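Local atomic coordinates of evasin-3 (Rhipicephalus sanguineus, PDB entry 6I31), a protein that binds and neutralises host CXC chemokines, among them CXCL8, which it holds one to one, breaking up the CXCL8 homodimer and blocking its interaction with CXCR2. Residues C22-T27 with E32-C37. Numbering follows the deposited sequence.
Sequences CNKNCT and ECPEGC
Cys22 and Cys37 are joined by a disulfide, one of the three that make up the knottin scaffold of this small protein. Each of the other two has one cysteine here: Cys26 pairs with Cys39 and Cys33 with Cys50. Cys22-Cys37 ties the loop 32-37 to the end of strand 17-22, Cys33-Cys50 ties it to strand 47-55, and Cys26-Cys39 joins strand 24-27 to strand 38-40. Next to each other, Cys26 CB and Cys33 SG pack at 3.6 Å.

The polar contacts gather at Glu32. With CD anti to CA (chi2 -165°), its chain reaches out and sets the carboxylate beside the backbone of Asn25 to Thr27. OE1 accepts two bonds from one residue, both weak. Thr27 N donates to Glu32 OE1 over 3.2 Å with a bent N-H...O angle of 130°, and Thr27 OG1 donates to Glu32 OE1 over 3.3 Å. The stronger partner of that hydroxyl is Gln30, in the turn between the two segments. Glu32 OE2 lies 3.3 Å from Asn25 O; both are acceptors, so this is not a bond. Lys24 NZ is 4.0 Å from Glu32 OE2, too far for a salt bridge, but its positive charge may offset the closeness of the two oxygens. An alanine here would probably leave Thr27 N without this weak acceptor and the Lys24 ammonium without its nearby negative charge.

Water 1 bridges the backbones, giving a hydrogen to Thr27 O and accepting one from Glu32 N. A type II turn spans Pro34 to Cys37, closed by the bond from Cys37 N to Pro34 O. At the first position of the turn, the proline ring lies against the disulfide, with Pro34 CG 3.6 Å from Cys22 SG.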
# COMPACT_ATOMS: atom_id res chain seq x y z
N CYS A 22 1.63 3.81 -1.41
CA CYS A 22 1.31 4.71 -0.31
C CYS A 22 2.10 6.03 -0.54
O CYS A 22 2.28 6.85 0.35
CB CYS A 22 1.62 4.00 1.01
SG CYS A 22 1.55 5.06 2.47
N ASN A 23 2.54 6.20 -1.81
CA ASN A 23 3.21 7.33 -2.45
C ASN A 23 4.30 8.03 -1.63
O ASN A 23 4.26 9.25 -1.45
CB ASN A 23 2.16 8.36 -2.92
CG ASN A 23 1.13 7.76 -3.84
OD1 ASN A 23 1.44 7.30 -4.95
ND2 ASN A 23 -0.11 7.71 -3.38
N LYS A 24 5.33 7.28 -1.20
CA LYS A 24 6.43 7.85 -0.42
C LYS A 24 7.69 6.98 -0.51
O LYS A 24 7.57 5.76 -0.44
CB LYS A 24 5.98 8.04 1.04
CG LYS A 24 6.98 8.79 1.91
CD LYS A 24 6.38 9.14 3.27
CE LYS A 24 7.41 9.68 4.24
NZ LYS A 24 8.28 10.74 3.66
N ASN A 25 8.89 7.60 -0.63
CA ASN A 25 10.15 6.85 -0.61
C ASN A 25 10.45 6.54 0.86
O ASN A 25 10.03 7.28 1.76
CB ASN A 25 11.33 7.68 -1.17
CG ASN A 25 11.16 8.24 -2.55
OD1 ASN A 25 11.88 9.15 -2.97
ND2 ASN A 25 10.20 7.75 -3.28
N CYS A 26 11.18 5.46 1.11
CA CYS A 26 11.54 5.08 2.46
C CYS A 26 12.87 4.36 2.45
O CYS A 26 13.31 3.85 1.41
CB CYS A 26 10.44 4.20 3.03
SG CYS A 26 10.08 2.77 1.99
N THR A 27 13.53 4.32 3.60
CA THR A 27 14.78 3.58 3.77
C THR A 27 14.56 2.66 4.95
O THR A 27 13.89 3.06 5.90
CB THR A 27 15.97 4.51 4.02
OG1 THR A 27 15.76 5.17 5.27
CG2 THR A 27 16.13 5.55 2.92
N GLU A 32 9.98 5.48 8.50
CA GLU A 32 9.59 6.48 7.51
C GLU A 32 8.22 6.30 6.85
O GLU A 32 7.71 7.26 6.27
CB GLU A 32 10.64 6.55 6.42
CG GLU A 32 11.42 7.85 6.40
CD GLU A 32 12.17 7.95 5.09
OE1 GLU A 32 13.18 7.23 4.93
OE2 GLU A 32 11.70 8.71 4.21
N CYS A 33 7.62 5.12 6.90
CA CYS A 33 6.34 4.96 6.24
C CYS A 33 5.17 5.41 7.09
O CYS A 33 5.21 5.22 8.30
CB CYS A 33 6.15 3.54 5.72
SG CYS A 33 7.20 3.15 4.30
N PRO A 34 4.09 5.96 6.47
CA PRO A 34 2.90 6.30 7.27
C PRO A 34 2.33 5.04 7.91
O PRO A 34 2.53 3.94 7.42
CB PRO A 34 1.92 6.87 6.23
CG PRO A 34 2.78 7.28 5.08
CD PRO A 34 3.87 6.24 5.04
N GLU A 35 1.60 5.21 9.01
CA GLU A 35 1.02 4.10 9.78
C GLU A 35 0.06 3.33 8.86
O GLU A 35 -0.65 3.95 8.10
CB GLU A 35 0.27 4.70 11.00
CG GLU A 35 1.19 5.54 11.91
CD GLU A 35 1.37 7.03 11.63
OE1 GLU A 35 1.10 7.50 10.49
OE2 GLU A 35 1.79 7.74 12.57
N GLY A 36 0.09 2.00 8.88
CA GLY A 36 -0.78 1.24 7.96
C GLY A 36 -0.14 0.93 6.62
O GLY A 36 -0.74 0.25 5.77
N CYS A 37 1.09 1.46 6.42
CA CYS A 37 1.93 1.21 5.25
C CYS A 37 3.17 0.47 5.66
O CYS A 37 3.56 0.50 6.83
CB CYS A 37 2.30 2.52 4.55
SG CYS A 37 0.87 3.51 4.09
O HOH W 1 11.16 3.53 6.25